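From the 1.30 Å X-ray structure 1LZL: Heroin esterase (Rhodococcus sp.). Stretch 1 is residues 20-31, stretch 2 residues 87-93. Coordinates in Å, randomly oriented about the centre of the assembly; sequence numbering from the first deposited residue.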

ATOM      1  N   LYS A  20      -2.227  19.384  -8.247  1.00 33.32           N
ATOM      2  CA  LYS A  20      -0.818  19.051  -8.007  1.00 28.68           C
ATOM      3  C   LYS A  20      -0.670  18.610  -6.549  1.00 25.99           C
ATOM      4  O   LYS A  20      -1.098  19.291  -5.633  1.00 27.08           O
ATOM      5  CB  LYS A  20       0.156  20.195  -8.303  1.00 40.16           C
ATOM      6  CG  LYS A  20       0.418  20.459  -9.785  1.00 46.00           C
ATOM      7  CD  LYS A  20       1.894  20.664 -10.096  1.00 49.16           C
ATOM      8  CE  LYS A  20       2.360  19.729 -11.195  1.00 49.37           C
ATOM      9  NZ  LYS A  20       2.829  20.425 -12.420  1.00 51.38           N
ATOM     10  N   VAL A  21      -0.083  17.435  -6.333  1.00 23.51           N
ATOM     11  CA  VAL A  21       0.255  17.090  -4.944  1.00 23.36           C
ATOM     12  C   VAL A  21       1.766  17.209  -4.826  1.00 21.48           C
ATOM     13  O   VAL A  21       2.513  16.294  -5.101  1.00 25.90           O
ATOM     14  CB  VAL A  21      -0.226  15.680  -4.613  1.00 24.08           C
ATOM     15  CG1 VAL A  21       0.158  15.316  -3.190  1.00 22.64           C
ATOM     16  CG2 VAL A  21      -1.723  15.635  -4.824  1.00 25.14           C
ATOM     17  N   ASP A  22       2.171  18.419  -4.465  1.00 21.70           N
ATOM     18  CA  ASP A  22       3.598  18.700  -4.472  1.00 21.52           C
ATOM     19  C   ASP A  22       4.192  18.530  -3.073  1.00 21.85           C
ATOM     20  O   ASP A  22       3.849  19.311  -2.172  1.00 21.75           O
ATOM     21  CB  ASP A  22       3.791  20.116  -5.034  1.00 29.03           C
ATOM     22  CG  ASP A  22       4.916  20.901  -4.385  1.00 42.58           C
ATOM     23  OD1 ASP A  22       6.014  20.343  -4.142  1.00 62.74           O
ATOM     24  OD2 ASP A  22       4.685  22.115  -4.123  1.00 48.51           O
ATOM     25  N   PHE A  23       5.100  17.552  -2.933  1.00 19.19           N
ATOM     26  CA  PHE A  23       5.718  17.266  -1.661  1.00 15.77           C
ATOM     27  C   PHE A  23       6.560  18.386  -1.134  1.00 18.01           C
ATOM     28  O   PHE A  23       6.951  18.408   0.021  1.00 22.82           O
ATOM     29  CB  PHE A  23       6.608  15.970  -1.790  1.00 17.56           C
ATOM     30  CG  PHE A  23       5.741  14.811  -1.323  1.00 15.99           C
ATOM     31  CD1 PHE A  23       4.397  14.780  -1.663  1.00 16.97           C
ATOM     32  CD2 PHE A  23       6.242  13.770  -0.534  1.00 15.87           C
ATOM     33  CE1 PHE A  23       3.564  13.773  -1.242  1.00 19.67           C
ATOM     34  CE2 PHE A  23       5.394  12.760  -0.093  1.00 12.95           C
ATOM     35  CZ  PHE A  23       4.071  12.767  -0.429  1.00 16.12           C
ATOM     36  N   ALA A  24       6.899  19.361  -1.966  1.00 21.01           N
ATOM     37  CA  ALA A  24       7.822  20.384  -1.468  1.00 25.85           C
ATOM     38  C   ALA A  24       7.133  21.240  -0.416  1.00 26.52           C
ATOM     39  O   ALA A  24       7.763  21.791   0.492  1.00 35.76           O
ATOM     40  CB  ALA A  24       8.355  21.171  -2.652  1.00 27.84           C
ATOM     41  N   ASP A  25       5.817  21.352  -0.525  1.00 28.33           N
ATOM     42  CA  ASP A  25       5.023  22.144   0.417  1.00 29.16           C
ATOM     43  C   ASP A  25       4.106  21.114   1.078  1.00 33.54           C
ATOM     44  O   ASP A  25       2.987  20.875   0.624  1.00 26.08           O
ATOM     45  CB  ASP A  25       4.175  23.248  -0.192  1.00 29.50           C
ATOM     46  CG  ASP A  25       3.365  24.011   0.830  1.00 29.23           C
ATOM     47  OD1 ASP A  25       3.505  23.772   2.030  1.00 41.67           O
ATOM     48  OD2 ASP A  25       2.597  24.934   0.433  1.00 46.50           O
ATOM     49  N   LEU A  26       4.638  20.518   2.133  1.00 25.48           N
ATOM     50  CA  LEU A  26       3.876  19.431   2.748  1.00 24.46           C
ATOM     51  C   LEU A  26       2.550  19.871   3.329  1.00 26.83           C
ATOM     52  O   LEU A  26       1.583  19.131   3.117  1.00 26.07           O
ATOM     53  CB  LEU A  26       4.759  18.789   3.813  1.00 28.17           C
ATOM     54  CG  LEU A  26       4.456  17.350   4.125  1.00 22.91           C
ATOM     55  CD1 LEU A  26       4.241  16.500   2.871  1.00 19.23           C
ATOM     56  CD2 LEU A  26       5.580  16.786   4.996  1.00 21.86           C
ATOM     57  N   PRO A  27       2.402  20.994   4.019  1.00 27.94           N
ATOM     58  CA  PRO A  27       1.061  21.321   4.537  1.00 29.67           C
ATOM     59  C   PRO A  27       0.009  21.418   3.439  1.00 30.24           C
ATOM     60  O   PRO A  27      -1.151  21.007   3.499  1.00 29.93           O
ATOM     61  CB  PRO A  27       1.259  22.705   5.144  1.00 34.22           C
ATOM     62  CG  PRO A  27       2.708  22.807   5.458  1.00 33.46           C
ATOM     63  CD  PRO A  27       3.405  22.019   4.392  1.00 30.47           C
ATOM     64  N   ASN A  28       0.448  22.024   2.325  1.00 36.26           N
ATOM     65  CA  ASN A  28      -0.526  22.163   1.241  1.00 36.50           C
ATOM     66  C   ASN A  28      -0.800  20.832   0.547  1.00 40.57           C
ATOM     67  O   ASN A  28      -1.936  20.555   0.168  1.00 38.68           O
ATOM     68  CB  ASN A  28      -0.040  23.211   0.240  1.00 33.58           C
ATOM     69  CG  ASN A  28      -1.178  23.471  -0.739  1.00 46.35           C
ATOM     70  OD1 ASN A  28      -2.190  24.094  -0.393  1.00 53.51           O
ATOM     71  ND2 ASN A  28      -0.942  22.950  -1.937  1.00 60.33           N
ATOM     72  N   ALA A  29       0.235  20.011   0.395  1.00 36.16           N
ATOM     73  CA  ALA A  29       0.086  18.658  -0.136  1.00 32.68           C
ATOM     74  C   ALA A  29      -0.925  17.852   0.684  1.00 33.58           C
ATOM     75  O   ALA A  29      -1.793  17.178   0.141  1.00 26.80           O
ATOM     76  CB  ALA A  29       1.413  17.924  -0.159  1.00 34.39           C
ATOM     77  N   ARG A  30      -0.744  17.938   1.998  1.00 27.15           N
ATOM     78  CA  ARG A  30      -1.662  17.264   2.912  1.00 28.79           C
ATOM     79  C   ARG A  30      -3.071  17.801   2.687  1.00 29.41           C
ATOM     80  O   ARG A  30      -4.059  17.066   2.754  1.00 35.43           O
ATOM     81  CB  ARG A  30      -1.173  17.444   4.357  1.00 25.81           C
ATOM     82  CG  ARG A  30      -0.053  16.466   4.728  1.00 19.57           C
ATOM     83  CD  ARG A  30       0.628  16.752   6.063  1.00 17.50           C
ATOM     84  NE  ARG A  30       1.648  15.740   6.316  1.00 14.17           N
ATOM     85  CZ  ARG A  30       2.438  15.706   7.366  1.00 14.47           C
ATOM     86  NH1 ARG A  30       2.394  16.658   8.301  1.00 18.03           N
ATOM     87  NH2 ARG A  30       3.308  14.709   7.458  1.00 13.22           N
ATOM     88  N   ALA A  31      -3.244  19.092   2.423  1.00 25.13           N
ATOM     89  CA  ALA A  31      -4.610  19.654   2.347  1.00 30.01           C
ATOM     90  C   ALA A  31      -5.256  19.293   1.033  1.00 32.58           C
ATOM     91  O   ALA A  31      -6.385  18.796   0.967  1.00 31.95           O
ATOM     92  CB  ALA A  31      -4.503  21.142   2.569  1.00 38.39           C
ATOM     93  N   GLY A  87      -1.627   4.650   1.135  1.00  9.12           N
ATOM     94  CA  GLY A  87      -0.483   5.299   0.539  1.00 10.29           C
ATOM     95  C   GLY A  87      -0.347   6.775   0.824  1.00 10.58           C
ATOM     96  O   GLY A  87      -0.981   7.273   1.772  1.00 12.27           O
ATOM     97  N   GLY A  88       0.476   7.490   0.072  1.00 10.72           N
ATOM     98  CA  GLY A  88       0.691   8.918   0.388  1.00  9.98           C
ATOM     99  C   GLY A  88       2.156   9.235   0.558  1.00 10.24           C
ATOM    100  O   GLY A  88       2.563  10.216   1.227  1.00 11.75           O
ATOM    101  N   GLY A  89       3.050   8.480  -0.080  1.00 10.21           N
ATOM    102  CA  GLY A  89       4.446   8.827  -0.080  1.00 11.13           C
ATOM    103  C   GLY A  89       5.120   8.871   1.278  1.00  9.72           C
ATOM    104  O   GLY A  89       6.183   9.490   1.411  1.00 10.78           O
ATOM    105  N   PHE A  90       4.576   8.170   2.265  1.00  9.59           N
ATOM    106  CA  PHE A  90       5.090   8.089   3.654  1.00  9.88           C
ATOM    107  C   PHE A  90       4.745   9.351   4.436  1.00  8.97           C
ATOM    108  O   PHE A  90       4.901   9.337   5.680  1.00 10.71           O
ATOM    109  CB  PHE A  90       6.599   7.826   3.767  1.00 10.79           C
ATOM    110  CG  PHE A  90       7.080   6.578   3.047  1.00  9.85           C
ATOM    111  CD1 PHE A  90       6.695   5.306   3.451  1.00 11.14           C
ATOM    112  CD2 PHE A  90       7.919   6.652   1.949  1.00 10.60           C
ATOM    113  CE1 PHE A  90       7.141   4.173   2.771  1.00 10.83           C
ATOM    114  CE2 PHE A  90       8.394   5.535   1.271  1.00 10.25           C
ATOM    115  CZ  PHE A  90       7.995   4.266   1.681  1.00 11.41           C
ATOM    116  N   ALA A  91       4.294  10.423   3.796  1.00 10.44           N
ATOM    117  CA  ALA A  91       4.152  11.713   4.504  1.00 10.32           C
ATOM    118  C   ALA A  91       2.768  12.293   4.480  1.00 11.06           C
ATOM    119  O   ALA A  91       2.521  13.306   5.189  1.00 12.34           O
ATOM    120  CB  ALA A  91       5.181  12.712   3.927  1.00 12.91           C
ATOM    121  N   ILE A  92       1.868  11.724   3.660  1.00 11.04           N
ATOM    122  CA  ILE A  92       0.492  12.246   3.623  1.00 11.79           C
ATOM    123  C   ILE A  92      -0.519  11.102   3.690  1.00 11.26           C
ATOM    124  O   ILE A  92      -0.088   9.926   3.544  1.00 12.34           O
ATOM    125  CB  ILE A  92       0.198  13.107   2.355  1.00 13.10           C
ATOM    126  CG1 ILE A  92       0.020  12.336   1.062  1.00 15.60           C
ATOM    127  CG2 ILE A  92       1.277  14.182   2.241  1.00 17.25           C
ATOM    128  CD1 ILE A  92      -0.120  13.274  -0.149  1.00 19.18           C
ATOM    129  N   GLY A  93      -1.785  11.406   3.917  1.00 14.03           N
ATOM    130  CA  GLY A  93      -2.833  10.377   3.896  1.00 13.79           C
ATOM    131  C   GLY A  93      -3.201   9.927   5.290  1.00 13.79           C
ATOM    132  O   GLY A  93      -2.466  10.078   6.278  1.00 14.54           O
TER

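A forked hydrogen bond and a small apolar cluster join the start of a helix (Leu26 to Ala31, continuing beyond) and the loop before it, which supplies Val21 and Phe23, to the irregular loop Gly87–Gly93, burying 325 Å² in all. Ala91 O is the polar anchor: it accepts from both Arg30 NE and Arg30 NH2, each 2.8 Å away, with N-H...O angles of 147° and 146°. The carbonyl lies at the edge of the guanidinium, near its plane, where the N-H bonds point. Arg30 reaches it with chi1 at m and chi2 and chi3 both t; the extended chain carries the charged end to Ala91 O, while its aliphatic part packs on Ile92 (Arg30 CG to Ile92 CG2, 3.6 Å). Arg30 NH1 and NH2 also hydrogen-bond elsewhere in the structure.

Ile92 is the most covered residue. Its CD1 meets Val21 CG1 at 3.7 Å and Phe23 CE1 at 3.9 Å, and its CG2 meets Leu26 CD1 at 3.8 Å; a branched aliphatic side chain can serve all of these neighbours. Ala91 CB, pointing toward stretch 1, fits against Phe23 CE2 and Leu26 CD1, 4.0 Å from each.

The Phe23 ring presents its edge to two carbonyls, with CZ 3.4 Å from Gly88 O and CE2 3.7 Å from Gly89 O. Gly88 O is satisfied within its own loop, accepting from Ala91 N (3.1 Å) and Ile92 N (2.9 Å). Glycine suits position 89: its phi is positive, and an ideal CB would lie 2.7 Å from Phe23 CZ. At Gly88 a CB would instead clash with Ile92 O.

Within stretch 1, a type I turn from Asp22 to Asp25, with Asp25 N bonded to Asp22 O (3.3 Å), leads into the helix. Asp25 occupies the N-cap position, and Arg30 N donates to Leu26 O (2.8 Å), securing the backbone that carries the arginine.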